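Local coordinates for protein succinyl-CoA ligase (ADP-forming) subunit alpha (Methanosaeta concilii, PDB 6HXI) that binds coenzyme A between subunits, and joins a CoA-ligase-like alpha/beta part to a helical citrate-synthase-like part in one chain, at residues V85-H90 with A110-G115; I136-V141 with G203-P208; P486-K491 with G534-N539. One frame throughout, in Å; residues are numbered along the deposited sequence.

Overall arrangement
The interactions come in series along the chain. Interactions 1 and 2 lie in the alpha/beta part, their centres about 9 Å apart. Probable backbone hydrogen bonds join them, Val111 to Ile136 and Ala113 to Ala139. Strands 83-86, 108-111 and 134-136 are consecutive parallel strands of one sheet, and the following loops meet one coenzyme A. Interaction 2 sets the loop after strand 134-136 against that after strand 196-201 of a second sheet. Interaction 3 lies beyond the chain's centre in the helical citrate-synthase-like part, about 74 Å from interaction 1 and 83 Å from interaction 2, centre to centre. It touches another coenzyme A, which Ser89 of the second subunit also binds. Each coenzyme thus spans two subunits.

Interaction 1: residues V85-H90 with A110-G115; sequences VNFASH and AVIAEG. With COA (coenzyme A), chain G.
Ile112 carries CG1 anti to the carbonyl carbon (chi1 -49°), and Phe87 carries CG likewise (chi1 -74°), so the two side chains run side by side. Ile112 CG1 then sits over one face of the Phe87 ring, offset toward the rim, 4.1 Å from the ring centroid, a CH-pi contact. The backbones pair in parallel. Asn86 N donates to Ala110 O at 2.8 Å, and Ile112 N donates to Asn86 O at 3.2 Å, both nearly along the C=O axis. Past the strands the chains part, and one water fills in. It donates to Asn86 O and Ala88 O and accepts from Ala113 N. Asn86 OD1 accepts from Ala88 N at 3.0 Å, an Asx turn, while Thr96 and Thr97 hold Asn86 ND2. The turned loops grip coenzyme A at two points. Ile112 O takes the N-H of N4P of the coenzyme at 2.9 Å, nearly straight at 172°. Ser89 OG bonds to phosphate oxygen O7A of the coenzyme at 2.5 Å. His90 CB closes the far end against Glu114 O. The arrangement is that of a beta-alpha-beta unit, strand 83-86, helix 93-102 and strand 108-111, with the coenzyme A pocket at the C-terminal ends of its strands.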
loop_
_atom_site.group_PDB
_atom_site.type_symbol
_atom_site.label_atom_id
_atom_site.label_comp_id
_atom_site.label_asym_id
_atom_site.label_seq_id
_atom_site.Cartn_x
_atom_site.Cartn_y
_atom_site.Cartn_z
ATOM N N VAL B 85 21.022 -41.346 5.418
ATOM C CA VAL B 85 22.277 -40.592 5.539
ATOM C C VAL B 85 21.968 -39.563 6.595
ATOM O O VAL B 85 21.167 -38.656 6.353
ATOM C CB VAL B 85 22.756 -39.984 4.192
ATOM C CG1 VAL B 85 24.075 -39.243 4.365
ATOM C CG2 VAL B 85 22.869 -41.060 3.098
ATOM N N ASN B 86 22.502 -39.778 7.823
ATOM C CA ASN B 86 22.209 -38.978 9.001
ATOM C C ASN B 86 23.221 -37.877 9.263
ATOM O O ASN B 86 24.319 -38.144 9.767
ATOM C CB ASN B 86 22.030 -39.898 10.225
ATOM C CG ASN B 86 21.489 -39.219 11.468
ATOM O OD1 ASN B 86 21.213 -38.034 11.483
ATOM N ND2 ASN B 86 21.263 -39.970 12.524
ATOM N N PHE B 87 22.835 -36.628 8.957
ATOM C CA PHE B 87 23.667 -35.438 9.195
ATOM C C PHE B 87 23.287 -34.695 10.467
ATOM O O PHE B 87 23.632 -33.531 10.604
ATOM C CB PHE B 87 23.604 -34.463 8.021
ATOM C CG PHE B 87 24.378 -34.900 6.813
ATOM C CD1 PHE B 87 25.755 -34.712 6.744
ATOM C CD2 PHE B 87 23.722 -35.398 5.692
ATOM C CE1 PHE B 87 26.474 -35.093 5.608
ATOM C CE2 PHE B 87 24.446 -35.774 4.555
ATOM C CZ PHE B 87 25.825 -35.653 4.539
ATOM N N ALA B 88 22.604 -35.356 11.409
ATOM C CA ALA B 88 22.261 -34.742 12.703
ATOM C C ALA B 88 23.557 -34.462 13.471
ATOM O O ALA B 88 24.542 -35.165 13.264
ATOM C CB ALA B 88 21.380 -35.689 13.507
ATOM N N SER B 89 23.575 -33.450 14.334
ATOM C CA SER B 89 24.764 -33.144 15.153
ATOM C C SER B 89 25.030 -34.307 16.181
ATOM O O SER B 89 24.191 -35.205 16.344
ATOM C CB SER B 89 24.554 -31.831 15.914
ATOM O OG SER B 89 23.909 -32.070 17.157
ATOM N N HIS B 90 26.153 -34.243 16.916
ATOM C CA HIS B 90 26.475 -35.253 17.924
ATOM C C HIS B 90 25.470 -35.260 19.074
ATOM O O HIS B 90 25.372 -36.231 19.811
ATOM C CB HIS B 90 27.920 -35.101 18.418
ATOM C CG HIS B 90 28.216 -33.877 19.225
ATOM N ND1 HIS B 90 28.597 -32.679 18.623
ATOM C CD2 HIS B 90 28.283 -33.722 20.567
ATOM C CE1 HIS B 90 28.828 -31.833 19.617
ATOM N NE2 HIS B 90 28.649 -32.409 20.803
ATOM N N ALA B 110 23.944 -44.246 8.105
ATOM C CA ALA B 110 25.296 -43.706 8.109
ATOM C C ALA B 110 25.274 -42.486 9.014
ATOM O O ALA B 110 24.518 -41.544 8.750
ATOM C CB ALA B 110 25.712 -43.310 6.692
ATOM N N VAL B 111 26.025 -42.538 10.117
ATOM C CA VAL B 111 26.132 -41.479 11.127
ATOM C C VAL B 111 27.378 -40.637 10.839
ATOM O O VAL B 111 28.497 -41.103 11.017
ATOM C CB VAL B 111 26.109 -42.031 12.585
ATOM C CG1 VAL B 111 26.042 -40.896 13.596
ATOM C CG2 VAL B 111 24.947 -43.000 12.799
ATOM N N ILE B 112 27.178 -39.399 10.413
ATOM C CA ILE B 112 28.265 -38.488 10.044
ATOM C C ILE B 112 28.872 -37.765 11.260
ATOM O O ILE B 112 30.065 -37.468 11.241
ATOM C CB ILE B 112 27.794 -37.462 8.948
ATOM C CG1 ILE B 112 27.056 -38.140 7.735
ATOM C CG2 ILE B 112 28.909 -36.534 8.470
ATOM C CD1 ILE B 112 27.668 -39.294 7.010
ATOM N N ALA B 113 28.056 -37.445 12.280
ATOM C CA ALA B 113 28.501 -36.661 13.427
ATOM C C ALA B 113 29.721 -37.186 14.131
ATOM O O ALA B 113 29.876 -38.384 14.336
ATOM C CB ALA B 113 27.372 -36.477 14.430
ATOM N N GLU B 114 30.599 -36.256 14.487
ATOM C CA GLU B 114 31.800 -36.471 15.261
ATOM C C GLU B 114 31.460 -35.983 16.680
ATOM O O GLU B 114 30.717 -34.999 16.830
ATOM C CB GLU B 114 32.952 -35.644 14.676
ATOM C CG GLU B 114 34.299 -36.010 15.303
ATOM C CD GLU B 114 35.575 -35.655 14.558
ATOM O OE1 GLU B 114 36.524 -36.474 14.597
ATOM O OE2 GLU B 114 35.648 -34.545 13.977
ATOM N N GLY B 115 31.956 -36.702 17.694
ATOM C CA GLY B 115 31.753 -36.373 19.098
ATOM C C GLY B 115 30.562 -37.034 19.756
ATOM O O GLY B 115 29.997 -36.477 20.702
HETATM N N1A COA G . 17.851 -21.280 17.525
HETATM C C2A COA G . 18.155 -22.339 18.284
HETATM N N3A COA G . 18.916 -23.399 17.977
HETATM C C4A COA G . 19.341 -23.337 16.706
HETATM C C5A COA G . 19.102 -22.316 15.803
HETATM C C6A COA G . 18.343 -21.222 16.265
HETATM N N6A COA G . 18.115 -20.127 15.541
HETATM N N7A COA G . 19.611 -22.637 14.554
HETATM C C8A COA G . 20.149 -23.817 14.729
HETATM N N9A COA G . 20.019 -24.307 16.004
HETATM C C1B COA G . 20.469 -25.601 16.515
HETATM C C2B COA G . 19.946 -26.822 15.769
HETATM O O2B COA G . 18.628 -27.167 16.203
HETATM C C3B COA G . 20.987 -27.867 16.183
HETATM O O3B COA G . 20.735 -28.386 17.507
HETATM P P3B COA G . 21.205 -29.829 17.996
HETATM O O7A COA G . 22.670 -29.923 17.730
HETATM O O8A COA G . 20.852 -29.900 19.438
HETATM O O9A COA G . 20.348 -30.838 17.211
HETATM C C4B COA G . 22.280 -27.058 16.348
HETATM O O4B COA G . 21.879 -25.674 16.422
HETATM C C5B COA G . 23.304 -27.246 15.258
HETATM O O5B COA G . 22.614 -27.202 13.995
HETATM P P1A COA G . 22.976 -28.242 12.787
HETATM O O1A COA G . 22.460 -27.828 11.458
HETATM O O2A COA G . 22.631 -29.678 13.146
HETATM O O3A COA G . 24.556 -28.037 12.885
HETATM P P2A COA G . 25.892 -28.360 12.084
HETATM O O4A COA G . 26.188 -27.261 11.144
HETATM O O5A COA G . 26.968 -28.466 13.140
HETATM O O6A COA G . 25.666 -29.766 11.309
HETATM C CBP COA G . 27.012 -31.788 11.084
HETATM C CCP COA G . 25.966 -31.036 11.915
HETATM C CDP COA G . 27.270 -33.144 11.754
HETATM C CEP COA G . 26.520 -32.019 9.641
HETATM C CAP COA G . 28.317 -30.946 11.049
HETATM O OAP COA G . 28.657 -30.472 12.340
HETATM C C9P COA G . 29.537 -31.602 10.417
HETATM O O9P COA G . 29.661 -31.617 9.190
HETATM N N8P COA G . 30.443 -32.131 11.256
HETATM C C7P COA G . 31.608 -32.874 10.796
HETATM C C6P COA G . 31.550 -34.317 11.219
HETATM C C5P COA G . 32.800 -35.076 10.839
HETATM O O5P COA G . 33.886 -34.504 10.760
HETATM N N4P COA G . 32.645 -36.373 10.575
HETATM C C3P COA G . 33.729 -37.219 10.092
HETATM C C2P COA G . 33.954 -37.086 8.600
HETATM S S1P COA G . 35.182 -38.355 8.181
HETATM O O HOH W 1 25.245 -37.632 12.307
#

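Interaction 2: residues I136-V141 with G203-P208. With COA (coenzyme A), chain G.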
loop_
_atom_site.group_PDB
_atom_site.type_symbol
_atom_site.label_atom_id
_atom_site.label_comp_id
_atom_site.label_asym_id
_atom_site.label_seq_id
_atom_site.Cartn_x
_atom_site.Cartn_y
_atom_site.Cartn_z
ATOM N N ILE B 136 26.947 -47.355 9.788
ATOM C CA ILE B 136 28.257 -46.916 9.325
ATOM C C ILE B 136 28.484 -45.610 10.072
ATOM O O ILE B 136 27.684 -44.688 9.967
ATOM C CB ILE B 136 28.386 -46.774 7.772
ATOM C CG1 ILE B 136 28.287 -48.162 7.086
ATOM C CG2 ILE B 136 29.702 -46.108 7.386
ATOM C CD1 ILE B 136 27.410 -48.171 5.927
ATOM N N GLY B 137 29.516 -45.588 10.897
ATOM C CA GLY B 137 29.850 -44.447 11.730
ATOM C C GLY B 137 29.685 -44.769 13.199
ATOM O O GLY B 137 29.623 -45.950 13.553
ATOM N N PRO B 138 29.654 -43.770 14.105
ATOM C CA PRO B 138 29.703 -42.307 13.869
ATOM C C PRO B 138 31.065 -41.813 13.411
ATOM O O PRO B 138 32.006 -42.608 13.321
ATOM C CB PRO B 138 29.317 -41.707 15.245
ATOM C CG PRO B 138 28.778 -42.861 16.068
ATOM C CD PRO B 138 29.494 -44.072 15.542
ATOM N N ALA B 139 31.170 -40.494 13.144
ATOM C CA ALA B 139 32.401 -39.808 12.744
ATOM C C ALA B 139 32.989 -40.343 11.428
ATOM O O ALA B 139 34.194 -40.574 11.325
ATOM C CB ALA B 139 33.433 -39.845 13.884
ATOM N N THR B 140 32.132 -40.501 10.412
ATOM C CA THR B 140 32.547 -40.962 9.087
ATOM C C THR B 140 31.939 -40.088 8.009
ATOM O O THR B 140 31.005 -39.357 8.300
ATOM C CB THR B 140 32.168 -42.447 8.892
ATOM O OG1 THR B 140 32.740 -42.897 7.671
ATOM C CG2 THR B 140 30.669 -42.674 8.827
ATOM N N VAL B 141 32.458 -40.180 6.773
ATOM C CA VAL B 141 31.883 -39.530 5.585
ATOM C C VAL B 141 30.870 -40.512 5.011
ATOM O O VAL B 141 29.915 -40.115 4.349
ATOM C CB VAL B 141 32.878 -39.063 4.488
ATOM C CG1 VAL B 141 33.509 -37.734 4.853
ATOM C CG2 VAL B 141 33.928 -40.137 4.159
ATOM N N GLY B 203 34.664 -44.903 10.567
ATOM C CA GLY B 203 34.837 -43.786 11.492
ATOM C C GLY B 203 36.007 -44.064 12.412
ATOM O O GLY B 203 36.505 -45.194 12.456
ATOM N N GLY B 204 36.441 -43.054 13.147
ATOM C CA GLY B 204 37.571 -43.185 14.062
ATOM C C GLY B 204 37.232 -43.318 15.533
ATOM O O GLY B 204 38.105 -43.172 16.392
ATOM N N ASP B 205 35.978 -43.611 15.841
ATOM C CA ASP B 205 35.551 -43.757 17.215
ATOM C C ASP B 205 35.965 -45.125 17.785
ATOM O O ASP B 205 36.055 -46.106 17.035
ATOM C CB ASP B 205 34.032 -43.513 17.339
ATOM C CG ASP B 205 33.573 -42.051 17.200
ATOM O OD1 ASP B 205 34.422 -41.139 17.292
ATOM O OD2 ASP B 205 32.367 -41.824 17.036
ATOM N N ARG B 206 36.226 -45.184 19.109
ATOM C CA ARG B 206 36.618 -46.422 19.797
ATOM C C ARG B 206 35.565 -47.555 19.657
ATOM O O ARG B 206 35.941 -48.727 19.590
ATOM C CB ARG B 206 36.935 -46.153 21.286
ATOM C CG ARG B 206 37.787 -47.262 21.901
ATOM C CD ARG B 206 38.406 -46.917 23.249
ATOM N NE ARG B 206 39.529 -45.985 23.140
ATOM C CZ ARG B 206 40.797 -46.357 23.064
ATOM N NH1 ARG B 206 41.756 -45.447 22.978
ATOM N NH2 ARG B 206 41.120 -47.644 23.076
ATOM N N TYR B 207 34.267 -47.198 19.613
ATOM C CA TYR B 207 33.161 -48.151 19.527
ATOM C C TYR B 207 32.334 -47.837 18.298
ATOM O O TYR B 207 31.421 -47.019 18.378
ATOM C CB TYR B 207 32.328 -48.133 20.826
ATOM C CG TYR B 207 33.162 -48.475 22.039
ATOM C CD1 TYR B 207 33.379 -49.803 22.412
ATOM C CD2 TYR B 207 33.799 -47.478 22.777
ATOM C CE1 TYR B 207 34.194 -50.128 23.500
ATOM C CE2 TYR B 207 34.616 -47.792 23.866
ATOM C CZ TYR B 207 34.806 -49.119 24.223
ATOM O OH TYR B 207 35.621 -49.422 25.278
ATOM N N PRO B 208 32.675 -48.383 17.110
ATOM C CA PRO B 208 31.901 -48.003 15.913
ATOM C C PRO B 208 30.570 -48.749 15.812
ATOM O O PRO B 208 30.353 -49.710 16.542
ATOM C CB PRO B 208 32.851 -48.350 14.768
ATOM C CG PRO B 208 33.661 -49.549 15.317
ATOM C CD PRO B 208 33.745 -49.365 16.793
HETATM N N1A COA G . 17.851 -21.280 17.525
HETATM C C2A COA G . 18.155 -22.339 18.284
HETATM N N3A COA G . 18.916 -23.399 17.977
HETATM C C4A COA G . 19.341 -23.337 16.706
HETATM C C5A COA G . 19.102 -22.316 15.803
HETATM C C6A COA G . 18.343 -21.222 16.265
HETATM N N6A COA G . 18.115 -20.127 15.541
HETATM N N7A COA G . 19.611 -22.637 14.554
HETATM C C8A COA G . 20.149 -23.817 14.729
HETATM N N9A COA G . 20.019 -24.307 16.004
HETATM C C1B COA G . 20.469 -25.601 16.515
HETATM C C2B COA G . 19.946 -26.822 15.769
HETATM O O2B COA G . 18.628 -27.167 16.203
HETATM C C3B COA G . 20.987 -27.867 16.183
HETATM O O3B COA G . 20.735 -28.386 17.507
HETATM P P3B COA G . 21.205 -29.829 17.996
HETATM O O7A COA G . 22.670 -29.923 17.730
HETATM O O8A COA G . 20.852 -29.900 19.438
HETATM O O9A COA G . 20.348 -30.838 17.211
HETATM C C4B COA G . 22.280 -27.058 16.348
HETATM O O4B COA G . 21.879 -25.674 16.422
HETATM C C5B COA G . 23.304 -27.246 15.258
HETATM O O5B COA G . 22.614 -27.202 13.995
HETATM P P1A COA G . 22.976 -28.242 12.787
HETATM O O1A COA G . 22.460 -27.828 11.458
HETATM O O2A COA G . 22.631 -29.678 13.146
HETATM O O3A COA G . 24.556 -28.037 12.885
HETATM P P2A COA G . 25.892 -28.360 12.084
HETATM O O4A COA G . 26.188 -27.261 11.144
HETATM O O5A COA G . 26.968 -28.466 13.140
HETATM O O6A COA G . 25.666 -29.766 11.309
HETATM C CBP COA G . 27.012 -31.788 11.084
HETATM C CCP COA G . 25.966 -31.036 11.915
HETATM C CDP COA G . 27.270 -33.144 11.754
HETATM C CEP COA G . 26.520 -32.019 9.641
HETATM C CAP COA G . 28.317 -30.946 11.049
HETATM O OAP COA G . 28.657 -30.472 12.340
HETATM C C9P COA G . 29.537 -31.602 10.417
HETATM O O9P COA G . 29.661 -31.617 9.190
HETATM N N8P COA G . 30.443 -32.131 11.256
HETATM C C7P COA G . 31.608 -32.874 10.796
HETATM C C6P COA G . 31.550 -34.317 11.219
HETATM C C5P COA G . 32.800 -35.076 10.839
HETATM O O5P COA G . 33.886 -34.504 10.760
HETATM N N4P COA G . 32.645 -36.373 10.575
HETATM C C3P COA G . 33.729 -37.219 10.092
HETATM C C2P COA G . 33.954 -37.086 8.600
HETATM S S1P COA G . 35.182 -38.355 8.181
HETATM O O HOH W 2 33.426 -44.768 14.257
#
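Gly203 is the tight point where these two loops meet. Its bare CA comes up to two successive carbonyls, 3.6 Å from Pro138 O and 3.3 Å from Ala139 O. Both are CA-H...O contacts, and the first is nearly straight, 166° at the hydrogen. With no side chain, Gly203 lets the two backbones come this close. Thr140 CB packs on Gly203 N. Thr140 OG1, anti to the backbone N (chi1 -173°), bonds to Ala201 O and Gly142 N, which pins the loop end beside Gly203. The cis peptide bond before Pro138 turns the chain here.

The other side is looser. The Asp205 side chain crosses the Pro138 ring at about a right angle and lies mainly against carbon. Its OD2 lies 3.5 Å from Pro138 CB, and its OD1 lies 3.8 Å from Ala139 CB. Asp205 is partly exposed, unlike the buried glycine. Between the loops a water donates to Pro138 O at 2.7 Å and accepts from Asp205 N at 3.2 Å. Pro138 O therefore serves both the CA-H of Gly203 and the water.

Residues 139-141 also face coenzyme A. Ala139 C lies 3.5 Å from C3P of the coenzyme, and Val141 CG1 lies 3.8 Å from its S1P. Phe345 of the citrate lyase chain packs on Val141. Between the two segments, weak CA-H...O contacts, van der Waals packing and one water bridge do the joining. Hydrogen bonds of Thr140 with Ala201 and of Gly137 with Gly209 flank them, so polar bonds fix the loops at the borders of a close backbone fit.

Interaction 3: residues P486-K491 with G534-N539. With COA (coenzyme A), chain C.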
loop_
_atom_site.group_PDB
_atom_site.type_symbol
_atom_site.label_atom_id
_atom_site.label_comp_id
_atom_site.label_asym_id
_atom_site.label_seq_id
_atom_site.Cartn_x
_atom_site.Cartn_y
_atom_site.Cartn_z
ATOM N N PRO B 486 0.677 28.202 -2.425
ATOM C CA PRO B 486 0.894 27.056 -1.530
ATOM C C PRO B 486 1.752 27.481 -0.335
ATOM O O PRO B 486 2.672 28.288 -0.500
ATOM C CB PRO B 486 1.569 26.027 -2.435
ATOM C CG PRO B 486 2.256 26.828 -3.484
ATOM C CD PRO B 486 1.398 28.039 -3.706
ATOM N N GLY B 487 1.373 27.026 0.856
ATOM C CA GLY B 487 2.054 27.377 2.093
ATOM C C GLY B 487 1.517 28.629 2.754
ATOM O O GLY B 487 1.983 29.023 3.821
ATOM N N ILE B 488 0.487 29.237 2.135
ATOM C CA ILE B 488 -0.175 30.444 2.628
ATOM C C ILE B 488 -1.608 30.116 2.972
ATOM O O ILE B 488 -2.303 29.543 2.134
ATOM C CB ILE B 488 -0.072 31.646 1.606
ATOM C CG1 ILE B 488 1.350 32.244 1.542
ATOM C CG2 ILE B 488 -1.137 32.780 1.888
ATOM C CD1 ILE B 488 1.854 33.122 2.824
ATOM N N GLY B 489 -2.042 30.523 4.174
ATOM C CA GLY B 489 -3.422 30.380 4.628
ATOM C C GLY B 489 -3.672 29.364 5.719
ATOM O O GLY B 489 -3.071 28.286 5.739
ATOM N N HIS B 490 -4.603 29.697 6.609
ATOM C CA HIS B 490 -5.028 28.872 7.736
ATOM C C HIS B 490 -6.519 29.138 8.018
ATOM O O HIS B 490 -6.990 30.264 7.830
ATOM C CB HIS B 490 -4.206 29.242 8.981
ATOM C CG HIS B 490 -4.208 28.190 10.045
ATOM N ND1 HIS B 490 -5.298 28.019 10.897
ATOM C CD2 HIS B 490 -3.250 27.293 10.370
ATOM C CE1 HIS B 490 -4.966 27.015 11.694
ATOM N NE2 HIS B 490 -3.735 26.561 11.426
ATOM N N LYS B 491 -7.241 28.121 8.496
ATOM C CA LYS B 491 -8.671 28.239 8.832
ATOM C C LYS B 491 -8.948 29.081 10.107
ATOM O O LYS B 491 -9.895 29.881 10.091
ATOM C CB LYS B 491 -9.328 26.866 8.951
ATOM C CG LYS B 491 -9.269 26.020 7.690
ATOM C CD LYS B 491 -9.414 24.541 8.047
ATOM C CE LYS B 491 -8.924 23.585 6.984
ATOM N NZ LYS B 491 -7.446 23.580 6.902
ATOM N N GLY B 534 -6.303 38.444 7.423
ATOM C CA GLY B 534 -5.414 38.118 8.534
ATOM C C GLY B 534 -5.022 36.670 8.702
ATOM O O GLY B 534 -3.967 36.402 9.268
ATOM N N ASN B 535 -5.847 35.740 8.198
ATOM C CA ASN B 535 -5.623 34.290 8.232
ATOM C C ASN B 535 -4.755 33.827 7.060
ATOM O O ASN B 535 -4.597 32.610 6.865
ATOM C CB ASN B 535 -6.964 33.537 8.180
ATOM C CG ASN B 535 -7.654 33.592 6.837
ATOM O OD1 ASN B 535 -8.139 34.637 6.413
ATOM N ND2 ASN B 535 -7.676 32.485 6.114
ATOM N N LEU B 536 -4.227 34.773 6.242
ATOM C CA LEU B 536 -3.376 34.377 5.100
ATOM C C LEU B 536 -1.919 34.364 5.552
ATOM O O LEU B 536 -1.053 35.052 4.990
ATOM C CB LEU B 536 -3.619 35.255 3.850
ATOM C CG LEU B 536 -4.993 35.127 3.181
ATOM C CD1 LEU B 536 -5.063 35.963 1.934
ATOM C CD2 LEU B 536 -5.356 33.696 2.909
ATOM N N ILE B 537 -1.679 33.605 6.623
ATOM C CA ILE B 537 -0.368 33.512 7.257
ATOM C C ILE B 537 0.410 32.428 6.573
ATOM O O ILE B 537 -0.154 31.617 5.840
ATOM C CB ILE B 537 -0.449 33.314 8.824
ATOM C CG1 ILE B 537 -1.301 32.077 9.225
ATOM C CG2 ILE B 537 -0.980 34.571 9.516
ATOM C CD1 ILE B 537 -0.807 31.298 10.492
ATOM N N LEU B 538 1.706 32.407 6.819
ATOM C CA LEU B 538 2.585 31.368 6.323
ATOM C C LEU B 538 2.253 30.165 7.216
ATOM O O LEU B 538 2.374 30.256 8.438
ATOM C CB LEU B 538 4.030 31.838 6.513
ATOM C CG LEU B 538 5.121 31.154 5.726
ATOM C CD1 LEU B 538 4.854 31.186 4.190
ATOM C CD2 LEU B 538 6.469 31.768 6.082
ATOM N N ASN B 539 1.665 29.122 6.622
ATOM C CA ASN B 539 1.267 27.931 7.352
ATOM C C ASN B 539 2.483 26.961 7.561
ATOM O O ASN B 539 3.594 27.263 7.111
ATOM C CB ASN B 539 0.050 27.263 6.675
ATOM C CG ASN B 539 0.303 26.639 5.322
ATOM O OD1 ASN B 539 1.330 26.028 5.063
ATOM N ND2 ASN B 539 -0.670 26.716 4.441
HETATM N N1A COA C . -2.790 32.699 -1.267
HETATM C C2A COA C . -2.861 33.935 -1.773
HETATM N N3A COA C . -3.894 34.788 -1.762
HETATM C C4A COA C . -4.977 34.228 -1.199
HETATM C C5A COA C . -5.058 32.963 -0.643
HETATM C C6A COA C . -3.884 32.184 -0.656
HETATM N N6A COA C . -3.786 30.990 -0.074
HETATM N N7A COA C . -6.357 32.686 -0.246
HETATM C C8A COA C . -7.018 33.773 -0.554
HETATM N N9A COA C . -6.249 34.747 -1.139
HETATM C C1B COA C . -6.685 36.052 -1.634
HETATM C C2B COA C . -7.807 36.025 -2.665
HETATM O O2B COA C . -7.300 35.756 -3.974
HETATM C C3B COA C . -8.340 37.456 -2.530
HETATM O O3B COA C . -7.516 38.408 -3.237
HETATM P P3B COA C . -8.056 39.798 -3.802
HETATM O O7A COA C . -8.714 40.504 -2.664
HETATM O O8A COA C . -6.863 40.505 -4.338
HETATM O O9A COA C . -9.001 39.440 -4.963
HETATM C C4B COA C . -8.111 37.800 -1.053
HETATM O O4B COA C . -7.179 36.819 -0.553
HETATM C C5B COA C . -9.351 37.825 -0.195
HETATM O O5B COA C . -10.135 36.662 -0.524
HETATM P P1A COA C . -11.760 36.745 -0.679
HETATM O O1A COA C . -12.439 35.425 -0.640
HETATM O O2A COA C . -12.179 37.603 -1.863
HETATM O O3A COA C . -11.996 37.559 0.673
HETATM P P2A COA C . -13.167 38.008 1.653
HETATM O O4A COA C . -13.380 36.972 2.683
HETATM O O5A COA C . -12.684 39.296 2.279
HETATM O O6A COA C . -14.495 38.235 0.751
HETATM C CBP COA C . -16.155 40.019 0.637
HETATM C CCP COA C . -14.801 39.501 0.138
HETATM C CDP COA C . -16.447 41.350 -0.070
HETATM C CEP COA C . -17.287 39.020 0.326
HETATM C CAP COA C . -16.068 40.232 2.173
HETATM O OAP COA C . -14.881 40.916 2.531
HETATM C C9P COA C . -17.260 40.911 2.837
HETATM O O9P COA C . -18.268 40.255 3.110
HETATM N N8P COA C . -17.136 42.220 3.110
HETATM C C7P COA C . -18.224 43.022 3.652
HETATM C C6P COA C . -18.673 44.080 2.682
HETATM C C5P COA C . -19.731 44.985 3.270
HETATM O O5P COA C . -19.769 45.207 4.479
HETATM N N4P COA C . -20.614 45.495 2.413
HETATM C C3P COA C . -21.755 46.296 2.833
HETATM C C2P COA C . -22.919 45.452 3.312
HETATM S S1P COA C . -24.282 46.618 3.585
HETATM O O HOH W 3 -1.029 25.847 1.596
#
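Coenzyme A meets this contact through its adenine end. Ile488 O lies 3.0 Å from N6A of the coenzyme, and Ile488 CG2 lies 3.6 Å from its N1A. Leu536 CD2 lies on the adenine, 3.6 Å from C5A of the coenzyme, while CD1 sits where adenine joins ribose. Ile488 CG2 also touches Leu536 CB. Behind them, hydrogen bonds join the loops. Gly489 N donates to Ile537 O at 2.7 Å, almost straight (176°). Asn539 N donates to Gly487 O at 2.8 Å. His490 N gives to Asn535 O, and Asn535 ND2 returns a bond of 2.9 Å to His490 O. Asn539 takes the crowded position between the backbone N and the carbonyl carbon (chi1 68°). Its ND2 therefore reaches a lone pair of Gly489 O at 3.1 Å, with that oxygen in the amide plane. ND2 also shares a water with Gly487 N. Its OD1 caps Gly542 N, so Asn539 is the N-cap of helix 540-555. An inverse gamma turn at Leu536 shapes the second loop, and Thr529 and Glu526 of helix 517-530 bind its backbone. Such paired loops between helices, meeting adenine, are consistent with the coenzyme A site of the citrate synthase fold.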